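Local coordinates for protein CghA (Chaetomium globosum, PDB 6KBC) that is a fungal member of a two-domain, largely beta-stranded family of the calycin clan and binds the ligand WK1 in a pocket, at residues L33-A38 against S100-D105; A45-L50 against R228-M233; T299-R304 against F329-P334. All coordinates share one frame; numbering follows the deposited sequence.

Contact 1: L33-A38 against S100-D105; sequences LFPKWA and SVVTSD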
loop_
_atom_site.group_PDB
_atom_site.type_symbol
_atom_site.label_atom_id
_atom_site.label_comp_id
_atom_site.label_asym_id
_atom_site.label_seq_id
_atom_site.Cartn_x
_atom_site.Cartn_y
_atom_site.Cartn_z
ATOM N N LEU A 33 5.683 -10.441 9.114
ATOM C CA LEU A 33 5.589 -9.133 9.748
ATOM C C LEU A 33 6.836 -8.782 10.540
ATOM O O LEU A 33 7.115 -7.594 10.755
ATOM C CB LEU A 33 4.362 -9.086 10.664
ATOM C CG LEU A 33 3.050 -9.219 9.902
ATOM C CD1 LEU A 33 1.854 -9.174 10.861
ATOM C CD2 LEU A 33 2.982 -8.127 8.830
ATOM N N PHE A 34 7.581 -9.776 11.004
ATOM C CA PHE A 34 8.795 -9.468 11.742
ATOM C C PHE A 34 9.853 -8.902 10.794
ATOM O O PHE A 34 10.006 -9.389 9.670
ATOM C CB PHE A 34 9.324 -10.712 12.456
ATOM C CG PHE A 34 10.393 -10.408 13.464
ATOM C CD1 PHE A 34 10.060 -9.885 14.707
ATOM C CD2 PHE A 34 11.730 -10.612 13.162
ATOM C CE1 PHE A 34 11.044 -9.590 15.642
ATOM C CE2 PHE A 34 12.717 -10.317 14.090
ATOM C CZ PHE A 34 12.374 -9.807 15.328
ATOM N N PRO A 35 10.583 -7.867 11.210
ATOM C CA PRO A 35 11.511 -7.199 10.292
ATOM C C PRO A 35 12.534 -8.158 9.699
ATOM O O PRO A 35 13.011 -9.083 10.362
ATOM C CB PRO A 35 12.184 -6.145 11.175
ATOM C CG PRO A 35 11.193 -5.874 12.246
ATOM C CD PRO A 35 10.496 -7.172 12.505
ATOM N N LYS A 36 12.865 -7.921 8.426
ATOM C CA LYS A 36 13.864 -8.717 7.729
ATOM C C LYS A 36 15.278 -8.245 8.023
ATOM O O LYS A 36 16.229 -8.997 7.787
ATOM C CB LYS A 36 13.597 -8.681 6.221
ATOM C CG LYS A 36 12.246 -9.289 5.843
ATOM C CD LYS A 36 12.108 -10.699 6.382
ATOM C CE LYS A 36 10.777 -11.297 6.015
ATOM N NZ LYS A 36 10.584 -12.670 6.566
ATOM N N TRP A 37 15.432 -7.015 8.507
ATOM C CA TRP A 37 16.689 -6.507 9.055
ATOM C C TRP A 37 16.482 -6.358 10.562
ATOM O O TRP A 37 16.178 -5.276 11.067
ATOM C CB TRP A 37 17.100 -5.195 8.382
ATOM C CG TRP A 37 17.654 -5.422 7.007
ATOM C CD1 TRP A 37 18.967 -5.606 6.670
ATOM C CD2 TRP A 37 16.904 -5.571 5.793
ATOM N NE1 TRP A 37 19.082 -5.828 5.322
ATOM C CE2 TRP A 37 17.832 -5.813 4.758
ATOM C CE3 TRP A 37 15.540 -5.508 5.479
ATOM C CZ2 TRP A 37 17.440 -5.990 3.428
ATOM C CZ3 TRP A 37 15.150 -5.680 4.149
ATOM C CH2 TRP A 37 16.099 -5.921 3.144
ATOM N N ALA A 38 16.653 -7.471 11.281
ATOM C CA ALA A 38 16.239 -7.539 12.683
ATOM C C ALA A 38 17.162 -6.736 13.594
ATOM O O ALA A 38 16.694 -5.996 14.465
ATOM C CB ALA A 38 16.168 -8.997 13.135
ATOM N N SER A 100 12.236 2.506 16.709
ATOM C CA SER A 100 11.324 1.574 16.064
ATOM C C SER A 100 11.588 0.192 16.619
ATOM O O SER A 100 12.679 -0.353 16.429
ATOM C CB SER A 100 11.496 1.558 14.543
ATOM O OG SER A 100 10.642 0.571 13.983
ATOM N N VAL A 101 10.593 -0.390 17.273
ATOM C CA VAL A 101 10.728 -1.728 17.821
ATOM C C VAL A 101 9.570 -2.581 17.334
ATOM O O VAL A 101 8.409 -2.158 17.383
ATOM C CB VAL A 101 10.812 -1.712 19.362
ATOM C CG1 VAL A 101 9.553 -1.142 19.982
ATOM C CG2 VAL A 101 11.057 -3.114 19.877
ATOM N N VAL A 102 9.888 -3.775 16.846
ATOM C CA VAL A 102 8.885 -4.757 16.465
ATOM C C VAL A 102 9.156 -6.032 17.241
ATOM O O VAL A 102 10.289 -6.523 17.265
ATOM C CB VAL A 102 8.890 -5.034 14.953
ATOM C CG1 VAL A 102 7.820 -6.071 14.612
ATOM C CG2 VAL A 102 8.660 -3.740 14.193
ATOM N N THR A 103 8.120 -6.557 17.878
ATOM C CA THR A 103 8.206 -7.798 18.618
ATOM C C THR A 103 7.212 -8.789 18.042
ATOM O O THR A 103 6.140 -8.408 17.567
ATOM C CB THR A 103 7.920 -7.573 20.104
ATOM O OG1 THR A 103 6.548 -7.196 20.265
ATOM C CG2 THR A 103 8.807 -6.469 20.656
ATOM N N SER A 104 7.578 -10.063 18.073
ATOM C CA SER A 104 6.681 -11.141 17.691
ATOM C C SER A 104 6.631 -12.131 18.846
ATOM O O SER A 104 7.670 -12.656 19.257
ATOM C CB SER A 104 7.148 -11.820 16.403
ATOM O OG SER A 104 6.210 -12.790 15.986
ATOM N N ASP A 105 5.430 -12.375 19.367
ATOM C CA ASP A 105 5.229 -13.225 20.537
ATOM C C ASP A 105 4.878 -14.636 20.092
ATOM O O ASP A 105 3.866 -14.842 19.415
ATOM C CB ASP A 105 4.126 -12.678 21.442
ATOM C CG ASP A 105 4.490 -11.355 22.076
ATOM O OD1 ASP A 105 5.701 -11.064 22.207
ATOM O OD2 ASP A 105 3.561 -10.611 22.457
#

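Contact 2: A45-L50 against R228-M233; sequences AVETWL and RSWLPM. With WK1 ((2S)-3-[(2S,4E)-4-[[(1R,2S,4aR,6S,8R,8aS)-2-[(E)-but-2-en-2-yl]-6,8-dimethyl-1,2,4a,5,6,7,8,8a-octahydronaphthalen-1-yl]-oxidanyl-methylidene]-3,5-bis(oxidanylidene)pyrrolidin-2-yl]-2-methyl-2-oxidanyl-propanoic acid), chain B.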
loop_
_atom_site.group_PDB
_atom_site.type_symbol
_atom_site.label_atom_id
_atom_site.label_comp_id
_atom_site.label_asym_id
_atom_site.label_seq_id
_atom_site.Cartn_x
_atom_site.Cartn_y
_atom_site.Cartn_z
ATOM N N ALA A 45 18.187 -0.508 2.543
ATOM C CA ALA A 45 16.968 -1.283 2.689
ATOM C C ALA A 45 15.823 -0.392 3.147
ATOM O O ALA A 45 16.019 0.685 3.718
ATOM C CB ALA A 45 17.159 -2.434 3.676
ATOM N N VAL A 46 14.611 -0.850 2.872
ATOM C CA VAL A 46 13.406 -0.204 3.371
ATOM C C VAL A 46 12.412 -1.288 3.733
ATOM O O VAL A 46 12.211 -2.239 2.970
ATOM C CB VAL A 46 12.820 0.804 2.363
ATOM C CG1 VAL A 46 12.401 0.112 1.082
ATOM C CG2 VAL A 46 11.615 1.506 2.982
ATOM N N GLU A 47 11.842 -1.180 4.927
ATOM C CA GLU A 47 10.775 -2.052 5.371
ATOM C C GLU A 47 9.541 -1.197 5.602
ATOM O O GLU A 47 9.641 -0.072 6.106
ATOM C CB GLU A 47 11.164 -2.804 6.647
ATOM C CG GLU A 47 12.407 -3.651 6.454
ATOM C CD GLU A 47 12.411 -4.901 7.304
ATOM O OE1 GLU A 47 13.290 -5.017 8.178
ATOM O OE2 GLU A 47 11.564 -5.779 7.072
ATOM N N THR A 48 8.388 -1.723 5.203
ATOM C CA THR A 48 7.135 -0.987 5.248
ATOM C C THR A 48 6.043 -1.883 5.806
ATOM O O THR A 48 5.890 -3.030 5.375
ATOM C CB THR A 48 6.736 -0.475 3.854
ATOM O OG1 THR A 48 7.847 0.209 3.265
ATOM C CG2 THR A 48 5.553 0.479 3.955
ATOM N N TRP A 49 5.306 -1.357 6.781
ATOM C CA TRP A 49 4.059 -1.937 7.254
ATOM C C TRP A 49 2.972 -0.910 6.985
ATOM O O TRP A 49 3.009 0.189 7.547
ATOM C CB TRP A 49 4.121 -2.267 8.752
ATOM C CG TRP A 49 5.145 -3.309 9.117
ATOM C CD1 TRP A 49 4.912 -4.630 9.391
ATOM C CD2 TRP A 49 6.554 -3.115 9.245
ATOM N NE1 TRP A 49 6.091 -5.263 9.693
ATOM C CE2 TRP A 49 7.114 -4.357 9.605
ATOM C CE3 TRP A 49 7.399 -2.013 9.089
ATOM C CZ2 TRP A 49 8.481 -4.525 9.810
ATOM C CZ3 TRP A 49 8.756 -2.183 9.294
ATOM C CH2 TRP A 49 9.282 -3.428 9.645
ATOM N N LEU A 50 2.025 -1.251 6.119
ATOM C CA LEU A 50 0.991 -0.311 5.701
ATOM C C LEU A 50 -0.362 -0.740 6.246
ATOM O O LEU A 50 -0.730 -1.915 6.159
ATOM C CB LEU A 50 0.914 -0.211 4.168
ATOM C CG LEU A 50 -0.175 0.672 3.529
ATOM C CD1 LEU A 50 0.340 1.232 2.191
ATOM C CD2 LEU A 50 -1.504 -0.086 3.314
ATOM N N ARG A 228 2.520 -5.399 3.432
ATOM C CA ARG A 228 3.842 -5.625 4.001
ATOM C C ARG A 228 4.851 -5.629 2.872
ATOM O O ARG A 228 4.644 -6.302 1.860
ATOM C CB ARG A 228 3.889 -6.949 4.768
ATOM C CG ARG A 228 5.270 -7.389 5.216
ATOM C CD ARG A 228 5.903 -6.441 6.208
ATOM N NE ARG A 228 7.039 -7.098 6.856
ATOM C CZ ARG A 228 8.282 -6.620 6.894
ATOM N NH1 ARG A 228 8.587 -5.462 6.333
ATOM N NH2 ARG A 228 9.231 -7.310 7.515
ATOM N N SER A 229 5.937 -4.887 3.052
ATOM C CA SER A 229 6.937 -4.746 2.013
ATOM C C SER A 229 8.324 -4.701 2.632
ATOM O O SER A 229 8.509 -4.227 3.760
ATOM C CB SER A 229 6.708 -3.483 1.193
ATOM O OG SER A 229 7.758 -3.266 0.255
ATOM N N TRP A 230 9.298 -5.196 1.876
ATOM C CA TRP A 230 10.693 -4.918 2.191
ATOM C C TRP A 230 11.528 -5.057 0.925
ATOM O O TRP A 230 11.239 -5.888 0.063
ATOM C CB TRP A 230 11.207 -5.832 3.310
ATOM C CG TRP A 230 11.352 -7.266 2.923
ATOM C CD1 TRP A 230 12.480 -7.885 2.464
ATOM C CD2 TRP A 230 10.339 -8.278 2.995
ATOM N NE1 TRP A 230 12.225 -9.219 2.237
ATOM C CE2 TRP A 230 10.917 -9.481 2.548
ATOM C CE3 TRP A 230 8.995 -8.278 3.377
ATOM C CZ2 TRP A 230 10.199 -10.673 2.477
ATOM C CZ3 TRP A 230 8.290 -9.454 3.310
ATOM C CH2 TRP A 230 8.890 -10.638 2.865
ATOM N N LEU A 231 12.557 -4.220 0.828
ATOM C CA LEU A 231 13.468 -4.147 -0.309
ATOM C C LEU A 231 14.870 -3.924 0.236
ATOM O O LEU A 231 15.049 -3.082 1.128
ATOM C CB LEU A 231 13.127 -2.980 -1.243
ATOM C CG LEU A 231 11.947 -3.090 -2.174
ATOM C CD1 LEU A 231 10.681 -2.686 -1.417
ATOM C CD2 LEU A 231 12.210 -2.156 -3.350
ATOM N N PRO A 232 15.876 -4.624 -0.286
ATOM C CA PRO A 232 17.262 -4.363 0.126
ATOM C C PRO A 232 17.960 -3.288 -0.689
ATOM O O PRO A 232 19.144 -3.035 -0.458
ATOM C CB PRO A 232 17.932 -5.724 -0.098
ATOM C CG PRO A 232 17.202 -6.290 -1.262
ATOM C CD PRO A 232 15.767 -5.819 -1.140
ATOM N N MET A 233 17.229 -2.704 -1.641
ATOM C CA MET A 233 17.761 -1.641 -2.522
ATOM C C MET A 233 16.838 -0.426 -2.488
ATOM O O MET A 233 15.675 -0.579 -2.177
ATOM C CB MET A 233 17.927 -2.137 -3.960
ATOM C CG MET A 233 16.645 -2.214 -4.759
ATOM S SD MET A 233 15.564 -3.561 -4.338
ATOM C CE MET A 233 16.369 -4.975 -5.059
HETATM O O WK1 B . 4.899 11.135 2.448
HETATM C C17 WK1 B . 3.897 10.475 2.341
HETATM O O1 WK1 B . 2.957 10.615 3.071
HETATM C C19 WK1 B . 3.788 9.459 1.279
HETATM O O2 WK1 B . 4.869 9.476 0.410
HETATM C C18 WK1 B . 2.588 9.766 0.438
HETATM C C20 WK1 B . 3.748 8.161 2.036
HETATM C C22 WK1 B . 3.258 7.062 1.184
HETATM N N WK1 B . 2.989 5.781 1.808
HETATM C C21 WK1 B . 3.507 4.807 1.066
HETATM O O5 WK1 B . 3.387 3.540 1.386
HETATM C C23 WK1 B . 4.061 6.687 0.042
HETATM O O4 WK1 B . 4.574 7.517 -0.843
HETATM C C24 WK1 B . 4.240 5.285 -0.117
HETATM C C16 WK1 B . 4.961 4.597 -1.182
HETATM O O3 WK1 B . 5.491 5.315 -2.096
HETATM C C9 WK1 B . 4.952 3.129 -1.266
HETATM C C8 WK1 B . 3.610 2.903 -2.018
HETATM C C12 WK1 B . 2.414 3.765 -1.670
HETATM C C13 WK1 B . 1.488 3.386 -0.818
HETATM C C90 WK1 B . 0.326 4.261 -0.491
HETATM C C14 WK1 B . 2.257 5.102 -2.301
HETATM C C7 WK1 B . 3.772 3.039 -3.502
HETATM C C6 WK1 B . 4.701 2.342 -4.100
HETATM C C3 WK1 B . 5.721 1.681 -3.228
HETATM C C4 WK1 B . 6.118 2.518 -2.030
HETATM C C5 WK1 B . 6.908 1.613 -1.103
HETATM C C11 WK1 B . 7.498 2.413 0.015
HETATM C C2 WK1 B . 6.916 1.087 -3.927
HETATM C C1 WK1 B . 7.451 0.060 -2.980
HETATM C C10 WK1 B . 8.517 -0.823 -3.538
HETATM C C WK1 B . 7.983 0.791 -1.785
HETATM O O HOH W 1 9.341 -1.543 1.747
#

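Contact 3: T299-R304 against F329-P334; sequences TADAVR and FRSAGP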
loop_
_atom_site.group_PDB
_atom_site.type_symbol
_atom_site.label_atom_id
_atom_site.label_comp_id
_atom_site.label_asym_id
_atom_site.label_seq_id
_atom_site.Cartn_x
_atom_site.Cartn_y
_atom_site.Cartn_z
ATOM N N THR A 299 -2.174 -17.036 -20.304
ATOM C CA THR A 299 -1.432 -18.190 -19.821
ATOM C C THR A 299 -1.141 -18.110 -18.331
ATOM O O THR A 299 -0.572 -19.053 -17.770
ATOM C CB THR A 299 -0.117 -18.340 -20.593
ATOM O OG1 THR A 299 0.753 -17.237 -20.299
ATOM C CG2 THR A 299 -0.411 -18.368 -22.092
ATOM N N ALA A 300 -1.483 -16.997 -17.692
ATOM C CA ALA A 300 -1.401 -16.852 -16.246
ATOM C C ALA A 300 -2.343 -15.729 -15.860
ATOM O O ALA A 300 -2.703 -14.888 -16.692
ATOM C CB ALA A 300 0.014 -16.544 -15.761
ATOM N N ASP A 301 -2.748 -15.736 -14.592
ATOM C CA ASP A 301 -3.484 -14.600 -14.064
ATOM C C ASP A 301 -2.637 -13.346 -14.247
ATOM O O ASP A 301 -1.410 -13.370 -14.100
ATOM C CB ASP A 301 -3.801 -14.797 -12.584
ATOM C CG ASP A 301 -4.889 -15.854 -12.314
ATOM O OD1 ASP A 301 -5.424 -16.515 -13.246
ATOM O OD2 ASP A 301 -5.205 -16.013 -11.119
ATOM N N ALA A 302 -3.288 -12.237 -14.559
ATOM C CA ALA A 302 -2.512 -11.048 -14.849
ATOM C C ALA A 302 -3.388 -9.834 -14.616
ATOM O O ALA A 302 -4.616 -9.933 -14.540
ATOM C CB ALA A 302 -1.976 -11.073 -16.290
ATOM N N VAL A 303 -2.736 -8.689 -14.471
ATOM C CA VAL A 303 -3.443 -7.424 -14.451
ATOM C C VAL A 303 -2.735 -6.488 -15.413
ATOM O O VAL A 303 -1.511 -6.541 -15.557
ATOM C CB VAL A 303 -3.537 -6.825 -13.035
ATOM C CG1 VAL A 303 -2.178 -6.445 -12.506
ATOM C CG2 VAL A 303 -4.489 -5.617 -13.043
ATOM N N ARG A 304 -3.518 -5.687 -16.123
ATOM C CA ARG A 304 -3.011 -4.597 -16.940
ATOM C C ARG A 304 -3.421 -3.289 -16.288
ATOM O O ARG A 304 -4.604 -3.091 -15.984
ATOM C CB ARG A 304 -3.572 -4.707 -18.358
ATOM C CG ARG A 304 -3.088 -3.622 -19.318
ATOM C CD ARG A 304 -3.645 -3.919 -20.672
ATOM N NE ARG A 304 -5.112 -3.911 -20.706
ATOM C CZ ARG A 304 -5.839 -2.813 -20.903
ATOM N NH1 ARG A 304 -5.233 -1.643 -21.073
ATOM N NH2 ARG A 304 -7.164 -2.881 -20.942
ATOM N N PHE A 329 -8.137 -7.123 -15.099
ATOM C CA PHE A 329 -7.657 -8.376 -14.531
ATOM C C PHE A 329 -8.004 -9.517 -15.467
ATOM O O PHE A 329 -9.079 -9.531 -16.064
ATOM C CB PHE A 329 -8.291 -8.640 -13.156
ATOM C CG PHE A 329 -7.729 -7.800 -12.064
ATOM C CD1 PHE A 329 -6.642 -8.238 -11.334
ATOM C CD2 PHE A 329 -8.292 -6.567 -11.759
ATOM C CE1 PHE A 329 -6.132 -7.463 -10.297
ATOM C CE2 PHE A 329 -7.789 -5.788 -10.737
ATOM C CZ PHE A 329 -6.702 -6.244 -9.999
ATOM N N ARG A 330 -7.099 -10.477 -15.588
ATOM C CA ARG A 330 -7.365 -11.675 -16.365
ATOM C C ARG A 330 -7.208 -12.898 -15.478
ATOM O O ARG A 330 -6.324 -12.946 -14.617
ATOM C CB ARG A 330 -6.416 -11.800 -17.552
ATOM C CG ARG A 330 -6.427 -10.587 -18.430
ATOM C CD ARG A 330 -5.802 -10.882 -19.780
ATOM N NE ARG A 330 -5.609 -9.632 -20.488
ATOM C CZ ARG A 330 -4.945 -9.509 -21.629
ATOM N NH1 ARG A 330 -4.423 -10.591 -22.221
ATOM N NH2 ARG A 330 -4.807 -8.293 -22.172
ATOM N N SER A 331 -8.055 -13.883 -15.710
ATOM C CA SER A 331 -7.943 -15.178 -15.063
ATOM C C SER A 331 -7.500 -16.221 -16.083
ATOM O O SER A 331 -8.098 -16.328 -17.159
ATOM C CB SER A 331 -9.281 -15.597 -14.455
ATOM O OG SER A 331 -9.250 -16.988 -14.179
ATOM N N ALA A 332 -6.460 -16.987 -15.745
ATOM C CA ALA A 332 -6.094 -18.172 -16.519
ATOM C C ALA A 332 -6.910 -19.399 -16.111
ATOM O O ALA A 332 -6.571 -20.526 -16.507
ATOM C CB ALA A 332 -4.602 -18.472 -16.370
ATOM N N GLY A 333 -7.956 -19.197 -15.316
ATOM C CA GLY A 333 -8.889 -20.245 -14.974
ATOM C C GLY A 333 -9.670 -20.680 -16.191
ATOM O O GLY A 333 -9.650 -20.026 -17.247
ATOM N N PRO A 334 -10.387 -21.798 -16.060
ATOM C CA PRO A 334 -11.044 -22.401 -17.227
ATOM C C PRO A 334 -12.069 -21.509 -17.894
ATOM O O PRO A 334 -12.347 -21.692 -19.086
ATOM C CB PRO A 334 -11.729 -23.648 -16.639
ATOM C CG PRO A 334 -11.809 -23.379 -15.165
ATOM C CD PRO A 334 -10.580 -22.607 -14.836
#

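Contact 1: L33-A38 against S100-D105
Pro35 packs on Val102, and Phe34 on Val102 and Ser104, joining an irregular loop to an antiparallel beta strand of the calycin-type N-terminal domain. The proline ring and the valine lie at a slant to one another: CD of Pro35 rests 3.6 Å from CG1 of Val102, while CG of Pro35 sits 3.7 Å from the valine CB and also meets CG2. Val102 carries CG1 anti to its backbone N (chi1 180°), and CG1 and CG2 together with the branching CB spread a broad apolar surface to which a short, rigid ring is well matched. Phe34 reaches the strand with the CD1-CE1 side of its ring. With CG anti to the backbone N (chi1 -168°), the end of the ring comes nearer the strand than the first bond of the side chain would suggest. CE1 approaches the carbonyl O of Val102 to 3.6 Å, obliquely to the ring. Ser104, small enough for an aromatic ring to come up beside it, is touched through its CB and not its hydroxyl. Strand 6-10, which pairs with 99-105, supplies Phe6 and Ser8 against Phe34, and Arg68 from strand 60-69 touches both Pro35 and Val102. The two loop residues also pack on each other: CD of Pro35 lies 3.4 Å above the plane of the Phe34 ring, displaced toward its rim.

Contact 2: A45-L50 against R228-M233
Arg228 lies flat against Trp49 on one face of an antiparallel strand pair, and its tip grips Glu47. From CB the chain turns at chi2 (64°), which sets CD 3.5 Å from the carbonyl O of Thr48 and over the five-membered ring of Trp49, 4.0 Å from its centroid, a CH-pi contact. NE lies over NE1 of Trp49 (3.5 Å) but donates to Asn32 O, as the indole NE1 does to Leu33 O. CZ lies 3.6 Å from CZ2 of Trp49, and the planes of the two groups differ by 17°. NH2 and NH1 both end on OE2 of Glu47, at 2.8 Å and 3.1 Å, the carboxylate oxygen lying in the guanidinium plane; NH2 also makes a weak bond to Phe34 O. The opposite face of the guanidinium is covered by CE3 of Trp230, so arginine, flat and charged, suits a slot between two indoles with an acid at its edge. Pairing probably offsets the cost of burying both charges. Backbone bonds pair Val46 with Leu231 and Thr48 with Ser229. These residues occupy the other face, where a water is held by Thr48 OG1 and Ser229 OG, the latter also hydrogen-bonded to Tyr182 O, and Leu231 CD1 comes 3.6 Å from C10 of WK1. A buried salt bridge backs two calycin-type strands whose reverse face, with Thr48, Leu50 and Leu231, lines the ligand pocket.

Contact 3: T299-R304 against F329-P334
Chi1 of -75° sets CG of Phe329 beside its backbone N, and chi1 of 66° puts CG1 of Val303 between the backbone N and the carbonyl carbon, whereby CG2 falls anti to N; the two side chains then run side by side from a non-hydrogen-bonded antiparallel pair. CG2 of Val303 lies over the centre of the Phe329 ring, 3.7 Å from the centroid, a CH-pi contact that a beta-branched residue can make without reaching far. Next along, Ala302 and Arg330 exchange backbone bonds, the one from Arg330 N to Ala302 O being short at 2.7 Å. Beyond the strands, the carboxylate of Asp301 continues the pairing: OD1 accepts from Ala332 N at 2.7 Å, met nearly along the C-O axis, and OD2 accepts from Asn284 N. Ala332, with only a methyl, fits over the backbone of Ala300, Ala332 CB lying 3.6 Å from Ala300 C. Ser331 OG accepts from Gly333 N at 2.8 Å in an ST turn just after the strand. Val303 and Phe329 face Ala273 of strand 269-277 and Ala285 of strand 280-285, whereas Arg330, hydrogen-bonded to Ala297 O and salt-bridged to Glu328 and Asp295, lies on Leu289 of the short strand 288-289.

In the fold
Contacts 1 and 2 belong to the N-terminal domain and are both buried, whereas contact 3 lies in the C-terminal domain, partly exposed, its centre about 27 Å from that of contact 2. The loop 33-38 joins the first two: the backbones of Leu33 and Lys36 hydrogen-bond to the side chains of Trp49 and Glu47 in strand 46-50, while Phe34 and Pro35 pack on 100-105. Contact 1 is mainly apolar packing of a loop on a strand. Contacts 2 and 3 are both antiparallel strand pairs, but contact 2 adds buried charge, stacking and a ligand-facing side, and contact 3 runs out into a turn where an aspartate takes over the pairing. WK1 touches contact 2 alone.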